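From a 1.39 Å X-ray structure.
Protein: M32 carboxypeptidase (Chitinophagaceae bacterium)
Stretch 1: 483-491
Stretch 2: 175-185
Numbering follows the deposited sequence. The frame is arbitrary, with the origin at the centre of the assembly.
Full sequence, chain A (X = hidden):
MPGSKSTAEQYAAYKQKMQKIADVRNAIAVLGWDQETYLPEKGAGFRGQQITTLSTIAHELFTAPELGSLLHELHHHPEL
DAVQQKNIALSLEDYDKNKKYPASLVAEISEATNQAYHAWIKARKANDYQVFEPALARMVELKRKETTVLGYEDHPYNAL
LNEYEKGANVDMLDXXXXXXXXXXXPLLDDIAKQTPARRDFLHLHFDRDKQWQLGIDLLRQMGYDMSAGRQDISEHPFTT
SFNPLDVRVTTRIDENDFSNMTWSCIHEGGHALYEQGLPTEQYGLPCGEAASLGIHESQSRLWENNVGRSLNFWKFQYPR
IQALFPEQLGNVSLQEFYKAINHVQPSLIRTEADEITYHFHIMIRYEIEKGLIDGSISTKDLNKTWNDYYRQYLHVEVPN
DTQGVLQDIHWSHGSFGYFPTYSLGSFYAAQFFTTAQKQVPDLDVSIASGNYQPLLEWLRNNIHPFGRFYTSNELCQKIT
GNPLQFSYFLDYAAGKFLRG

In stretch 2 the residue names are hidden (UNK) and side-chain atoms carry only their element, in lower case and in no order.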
ATOM      1  N   PRO A 483      18.707   8.812  -3.449  1.00 22.95           N
ATOM      2  CA  PRO A 483      17.460   8.844  -2.682  1.00 19.18           C
ATOM      3  C   PRO A 483      16.283   8.800  -3.642  1.00 16.22           C
ATOM      4  O   PRO A 483      16.443   8.893  -4.864  1.00 17.02           O
ATOM      5  CB  PRO A 483      17.525  10.193  -1.959  1.00 21.50           C
ATOM      6  CG  PRO A 483      18.362  11.044  -2.852  1.00 24.74           C
ATOM      7  CD  PRO A 483      19.366  10.131  -3.500  1.00 25.46           C
ATOM      8  N   LEU A 484      15.089   8.650  -3.070  1.00 17.05           N
ATOM      9  CA  LEU A 484      13.872   8.649  -3.875  1.00 14.70           C
ATOM     10  C   LEU A 484      13.782   9.926  -4.699  1.00 15.60           C
ATOM     11  O   LEU A 484      13.816  11.036  -4.156  1.00 20.22           O
ATOM     12  CB  LEU A 484      12.640   8.496  -2.985  1.00 17.71           C
ATOM     13  CG  LEU A 484      11.306   8.564  -3.743  1.00 18.38           C
ATOM     14  CD1 LEU A 484      11.260   7.523  -4.864  1.00 19.14           C
ATOM     15  CD2 LEU A 484      10.116   8.421  -2.801  1.00 18.31           C
ATOM     16  N   GLN A 485      13.670   9.761  -6.012  1.00 15.71           N
ATOM     17  CA  GLN A 485      13.592  10.876  -6.949  1.00 16.01           C
ATOM     18  C   GLN A 485      12.392  10.659  -7.850  1.00 15.18           C
ATOM     19  O   GLN A 485      12.338   9.662  -8.582  1.00 17.01           O
ATOM     20  CB  GLN A 485      14.882  10.991  -7.764  1.00 19.58           C
ATOM     21  CG  GLN A 485      16.055  11.389  -6.892  1.00 20.88           C
ATOM     22  CD  GLN A 485      17.382  11.350  -7.610  1.00 23.38           C
ATOM     23  OE1 GLN A 485      17.581  10.592  -8.557  1.00 23.48           O
ATOM     24  NE2 GLN A 485      18.316  12.176  -7.151  1.00 26.19           N
ATOM     25  N   PHE A 486      11.433  11.593  -7.789  1.00 15.67           N
ATOM     26  CA  PHE A 486      10.251  11.540  -8.634  1.00 18.58           C
ATOM     27  C   PHE A 486      10.597  11.477 -10.119  1.00 17.98           C
ATOM     28  O   PHE A 486       9.787  10.988 -10.916  1.00 16.23           O
ATOM     29  CB  PHE A 486       9.361  12.757  -8.345  1.00 16.86           C
ATOM     30  CG  PHE A 486       8.191  12.879  -9.268  1.00 18.50           C
ATOM     31  CD1 PHE A 486       7.067  12.085  -9.084  1.00 17.43           C
ATOM     32  CD2 PHE A 486       8.222  13.758 -10.341  1.00 15.74           C
ATOM     33  CE1 PHE A 486       5.990  12.168  -9.938  1.00 19.31           C
ATOM     34  CE2 PHE A 486       7.139  13.839 -11.200  1.00 16.77           C
ATOM     35  CZ  PHE A 486       6.021  13.053 -10.995  1.00 20.14           C
ATOM     36  N   SER A 487      11.776  11.972 -10.511  1.00 19.60           N
ATOM     37  CA  SER A 487      12.160  11.977 -11.921  1.00 19.35           C
ATOM     38  C   SER A 487      12.036  10.596 -12.567  1.00 17.21           C
ATOM     39  O   SER A 487      11.698  10.475 -13.754  1.00 16.83           O
ATOM     40  CB  SER A 487      13.581  12.514 -12.066  1.00 21.07           C
ATOM     41  OG  SER A 487      14.502  11.724 -11.336  1.00 22.10           O
ATOM     42  N   TYR A 488      12.321   9.535 -11.810  1.00 16.40           N
ATOM     43  CA  TYR A 488      12.207   8.196 -12.376  1.00 15.21           C
ATOM     44  C   TYR A 488      10.773   7.900 -12.806  1.00 15.00           C
ATOM     45  O   TYR A 488      10.528   7.396 -13.921  1.00 17.09           O
ATOM     46  CB  TYR A 488      12.671   7.165 -11.351  1.00 16.20           C
ATOM     47  CG  TYR A 488      14.165   7.077 -11.123  1.00 16.33           C
ATOM     48  CD1 TYR A 488      14.784   7.836 -10.148  1.00 21.70           C
ATOM     49  CD2 TYR A 488      14.946   6.195 -11.862  1.00 15.28           C
ATOM     50  CE1 TYR A 488      16.145   7.730  -9.921  1.00 22.38           C
ATOM     51  CE2 TYR A 488      16.309   6.078 -11.645  1.00 20.92           C
ATOM     52  CZ  TYR A 488      16.899   6.848 -10.671  1.00 20.10           C
ATOM     53  OH  TYR A 488      18.249   6.731 -10.445  1.00 26.07           O
ATOM     54  N   PHE A 489       9.809   8.182 -11.914  1.00 14.78           N
ATOM     55  CA  PHE A 489       8.410   8.002 -12.273  1.00 14.85           C
ATOM     56  C   PHE A 489       8.047   8.883 -13.460  1.00 14.92           C
ATOM     57  O   PHE A 489       7.325   8.446 -14.364  1.00 14.89           O
ATOM     58  CB  PHE A 489       7.497   8.319 -11.094  1.00 16.24           C
ATOM     59  CG  PHE A 489       6.054   8.058 -11.377  1.00 14.96           C
ATOM     60  CD1 PHE A 489       5.513   6.787 -11.196  1.00 15.91           C
ATOM     61  CD2 PHE A 489       5.236   9.065 -11.840  1.00 14.44           C
ATOM     62  CE1 PHE A 489       4.173   6.541 -11.478  1.00 14.43           C
ATOM     63  CE2 PHE A 489       3.893   8.821 -12.126  1.00 14.31           C
ATOM     64  CZ  PHE A 489       3.364   7.557 -11.937  1.00 14.46           C
ATOM     65  N   LEU A 490       8.552  10.125 -13.483  1.00 15.24           N
ATOM     66  CA  LEU A 490       8.203  11.012 -14.584  1.00 15.56           C
ATOM     67  C   LEU A 490       8.685  10.440 -15.910  1.00 15.72           C
ATOM     68  O   LEU A 490       7.939  10.425 -16.892  1.00 15.80           O
ATOM     69  CB  LEU A 490       8.751  12.420 -14.362  1.00 15.91           C
ATOM     70  CG  LEU A 490       8.412  13.427 -15.476  1.00 17.71           C
ATOM     71  CD1 LEU A 490       6.912  13.523 -15.669  1.00 20.30           C
ATOM     72  CD2 LEU A 490       9.012  14.806 -15.223  1.00 23.47           C
ATOM     73  N   ASP A 491       9.935   9.969 -15.956  1.00 15.79           N
ATOM     74  CA  ASP A 491      10.473   9.467 -17.221  1.00 17.53           C
ATOM     75  C   ASP A 491       9.715   8.228 -17.673  1.00 16.36           C
ATOM     76  O   ASP A 491       9.432   8.065 -18.869  1.00 17.86           O
ATOM     77  CB  ASP A 491      11.967   9.146 -17.109  1.00 16.13           C
ATOM     78  CG  ASP A 491      12.823  10.374 -16.864  1.00 18.63           C
ATOM     79  OD1 ASP A 491      12.293  11.503 -16.944  1.00 17.58           O
ATOM     80  OD2 ASP A 491      14.032  10.186 -16.599  1.00 22.71           O
ATOM     81  N   UNK A 175       8.493  18.663  -1.420  1.00 17.54           N
ATOM     82  CA  UNK A 175       9.288  18.642  -2.645  1.00 17.17           C
ATOM     83  C   UNK A 175       8.709  17.656  -3.661  1.00 20.92           C
ATOM     84  O   UNK A 175       8.519  17.990  -4.846  1.00 20.42           O
ATOM     85  c   UNK A 175      10.732  18.298  -2.286  1.00 19.01           C
ATOM     86  o   UNK A 175      11.271  19.363  -1.496  1.00 21.87           O
ATOM     87  c   UNK A 175      11.593  18.082  -3.543  1.00 21.49           C
ATOM     88  N   UNK A 176       8.406  16.433  -3.212  1.00 18.07           N
ATOM     89  CA  UNK A 176       7.875  15.427  -4.131  1.00 17.36           C
ATOM     90  C   UNK A 176       6.544  15.871  -4.732  1.00 15.66           C
ATOM     91  O   UNK A 176       6.315  15.725  -5.940  1.00 18.85           O
ATOM     92  c   UNK A 176       9.171  13.481  -3.262  1.00 17.10           C
ATOM     93  c   UNK A 176       6.922  13.105  -4.258  1.00 22.01           C
ATOM     94  c   UNK A 176       7.774  14.056  -3.436  1.00 16.55           C
ATOM     95  c   UNK A 176       9.250  12.327  -2.296  1.00 18.91           C
ATOM     96  N   UNK A 177       5.638  16.398  -3.913  1.00 17.15           N
ATOM     97  CA  UNK A 177       4.318  16.718  -4.440  1.00 18.26           C
ATOM     98  C   UNK A 177       4.317  17.990  -5.275  1.00 18.47           C
ATOM     99  O   UNK A 177       3.485  18.125  -6.178  1.00 21.06           O
ATOM    100  c   UNK A 177       1.897  13.177  -3.244  1.00 19.29           C
ATOM    101  c   UNK A 177       3.134  14.984  -1.544  1.00 19.15           C
ATOM    102  c   UNK A 177       2.790  13.707  -1.091  1.00 19.76           C
ATOM    103  c   UNK A 177       2.164  12.808  -1.951  1.00 19.77           C
ATOM    104  c   UNK A 177       3.256  16.740  -3.337  1.00 17.35           C
ATOM    105  c   UNK A 177       2.870  15.366  -2.846  1.00 16.60           C
ATOM    106  c   UNK A 177       2.248  14.452  -3.699  1.00 17.51           C
ATOM    107  N   UNK A 178       5.246  18.914  -5.012  1.00 17.95           N
ATOM    108  CA  UNK A 178       5.436  20.024  -5.932  1.00 16.73           C
ATOM    109  C   UNK A 178       5.883  19.512  -7.290  1.00 23.04           C
ATOM    110  O   UNK A 178       5.430  20.010  -8.329  1.00 19.58           O
ATOM    111  c   UNK A 178       6.453  21.005  -5.344  1.00 22.61           C
ATOM    112  c   UNK A 178       6.780  22.124  -6.344  1.00 24.53           C
ATOM    113  o   UNK A 178       5.917  21.583  -4.147  1.00 27.23           O
ATOM    114  N   UNK A 179       6.752  18.494  -7.304  1.00 18.18           N
ATOM    115  CA  UNK A 179       7.121  17.884  -8.578  1.00 20.19           C
ATOM    116  C   UNK A 179       5.930  17.190  -9.236  1.00 20.89           C
ATOM    117  O   UNK A 179       5.738  17.297 -10.452  1.00 20.62           O
ATOM    118  c   UNK A 179       9.630  17.648  -8.226  1.00 21.48           C
ATOM    119  o   UNK A 179      11.822  17.333  -7.348  1.00 33.79           O
ATOM    120  c   UNK A 179      10.664  16.869  -7.424  1.00 32.87           C
ATOM    121  c   UNK A 179       8.300  16.930  -8.382  1.00 19.26           C
ATOM    122  o   UNK A 179      10.334  15.792  -6.884  1.00 30.12           O
ATOM    123  N   UNK A 180       5.129  16.466  -8.455  1.00 17.91           N
ATOM    124  CA  UNK A 180       3.905  15.872  -8.992  1.00 16.76           C
ATOM    125  C   UNK A 180       3.070  16.932  -9.700  1.00 17.59           C
ATOM    126  O   UNK A 180       2.676  16.767 -10.863  1.00 18.10           O
ATOM    127  c   UNK A 180       1.686  14.870  -8.355  1.00 23.45           C
ATOM    128  c   UNK A 180       3.104  15.153  -7.886  1.00 22.34           C
ATOM    129  c   UNK A 180       3.793  13.868  -7.466  1.00 24.64           C
ATOM    130  N   UNK A 181       2.807  18.048  -9.018  1.00 19.27           N
ATOM    131  CA  UNK A 181       2.003  19.105  -9.624  1.00 19.51           C
ATOM    132  C   UNK A 181       2.663  19.615 -10.898  1.00 21.80           C
ATOM    133  O   UNK A 181       2.078  19.546 -11.991  1.00 24.48           O
ATOM    134  c   UNK A 181       0.725  23.069 -10.974  1.00 45.91           C
ATOM    135  n   UNK A 181       1.318  24.340 -11.454  1.00 44.34           N
ATOM    136  c   UNK A 181       0.840  21.344  -9.131  1.00 34.11           C
ATOM    137  c   UNK A 181       1.590  22.439  -9.893  1.00 39.49           C
ATOM    138  c   UNK A 181       1.782  20.250  -8.631  1.00 19.84           C
ATOM    139  N   UNK A 182       3.909  20.076 -10.783  1.00 17.05           N
ATOM    140  CA  UNK A 182       4.507  20.840 -11.874  1.00 17.45           C
ATOM    141  C   UNK A 182       4.834  19.962 -13.070  1.00 19.35           C
ATOM    142  O   UNK A 182       4.934  20.474 -14.184  1.00 18.99           O
ATOM    143  c   UNK A 182       5.795  21.549 -11.419  1.00 18.11           C
ATOM    144  c   UNK A 182       5.497  22.539 -10.292  1.00 20.99           C
ATOM    145  o   UNK A 182       6.742  20.594 -10.952  1.00 21.05           O
ATOM    146  N   UNK A 183       4.981  18.652 -12.876  1.00 16.96           N
ATOM    147  CA  UNK A 183       5.330  17.767 -13.973  1.00 16.89           C
ATOM    148  C   UNK A 183       4.132  17.004 -14.521  1.00 17.71           C
ATOM    149  O   UNK A 183       4.014  16.846 -15.736  1.00 20.13           O
ATOM    150  c   UNK A 183       6.409  16.773 -13.532  1.00 19.53           C
ATOM    151  N   UNK A 184       3.222  16.537 -13.665  1.00 18.72           N
ATOM    152  CA  UNK A 184       2.090  15.772 -14.162  1.00 16.67           C
ATOM    153  C   UNK A 184       0.935  16.643 -14.635  1.00 16.46           C
ATOM    154  O   UNK A 184       0.151  16.187 -15.474  1.00 17.54           O
ATOM    155  c   UNK A 184       1.930  12.720 -11.736  1.00 16.63           C
ATOM    156  c   UNK A 184       2.617  13.726 -12.667  1.00 15.94           C
ATOM    157  c   UNK A 184       3.307  13.002 -13.829  1.00 16.11           C
ATOM    158  c   UNK A 184       1.591  14.769 -13.116  1.00 15.74           C
ATOM    159  N   UNK A 185       0.772  17.879 -14.139  1.00 16.74           N
ATOM    160  CA  UNK A 185      -0.255  18.729 -14.741  1.00 17.56           C
ATOM    161  C   UNK A 185      -0.020  18.958 -16.229  1.00 18.17           C
ATOM    162  O   UNK A 185      -0.968  18.778 -17.015  1.00 17.57           O
ATOM    163  c   UNK A 185      -0.449  20.036 -13.959  1.00 20.43           C
ATOM    164  o   UNK A 185      -0.586  19.787 -12.568  1.00 24.15           O
TER
HETATM  165  O   HOH W   1      11.843  13.956  -6.236  1.00 24.92           O

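Position 175 has three side-chain atoms, a carbon bearing one oxygen and one carbon, and touches nothing on stretch 1; branching at CB with a single oxygen identifies Thr175. Position 176 carries four carbons, forked at the first, with one arm two carbons long. Its CA-to-CB bond points sideways, yet the end carbon of the longer arm lies 4.0 Å from CD2 of Leu484. This is Ile176. At 177 one carbon leads to a ring of six carbons with no further atom attached; its CA-to-CB bond points away and the side chain makes no contact with stretch 1. The residue is Phe177.

Position 178 repeats the pattern of one carbon holding one oxygen and one carbon, out of reach of stretch 1: Thr178. Position 179 has three carbons, the third carrying two oxygens, and its CA-to-CB bond points toward stretch 1. One of the two oxygens approaches CB of Phe486 at 3.5 Å. A three-carbon chain ending in two oxygens is Glu179. A water donates to Glu179 OE1 at 2.5 Å and accepts from Phe486 N at 2.9 Å.

Position 180 shows three carbons, one carrying the other two. A branch carbon is 3.7 Å from CE1 of Phe486, and the CA of 180 lies over one face of that ring. This is Val180. Position 181, four carbons in a row ending in nitrogen, has its CA-to-CB bond directed away and makes no contact with stretch 1: Lys181. Position 182 has one carbon with one oxygen and one carbon and makes no contact with stretch 1, hence Thr182; its OG1 donates to Thr178 O at 3.0 Å, within its own helix.

Position 183 has a lone carbon, and that CB meets Phe486 CE2 at 3.8 Å and Leu490 CD2 at 3.7 Å: Ala183. Position 184 has four carbons forked at the second; the forking carbon is 3.9 Å from Phe486 CZ, and a branch carbon is 4.1 Å from Leu490 CD1. This gives Leu184. Position 185, one carbon then one oxygen with no contact to stretch 1, is Ser185, whose OG donates to Lys181 O at 2.7 Å.

The contact is a knob-into-hole packing centred on Phe486, which has 119 Å² covered, the largest share of any residue here. Its side chain sits among Glu179, Val180, Ala183 and Leu184, with Ala183 CB and Leu184 CG at the ring edge. Leu484 and Leu490 extend the apolar contact to Ile176 and to Ala183 and Leu184, respectively. The helix axes cross at -23° and approach to 10.6 Å, with N-to-C directions running the same general way. No direct hydrogen bond crosses between the stretches, so the 391 Å² of buried surface rests mainly on apolar packing, supplemented by the water bridge.

Stretch 2, residues 175-185: TIFTEVKTALS
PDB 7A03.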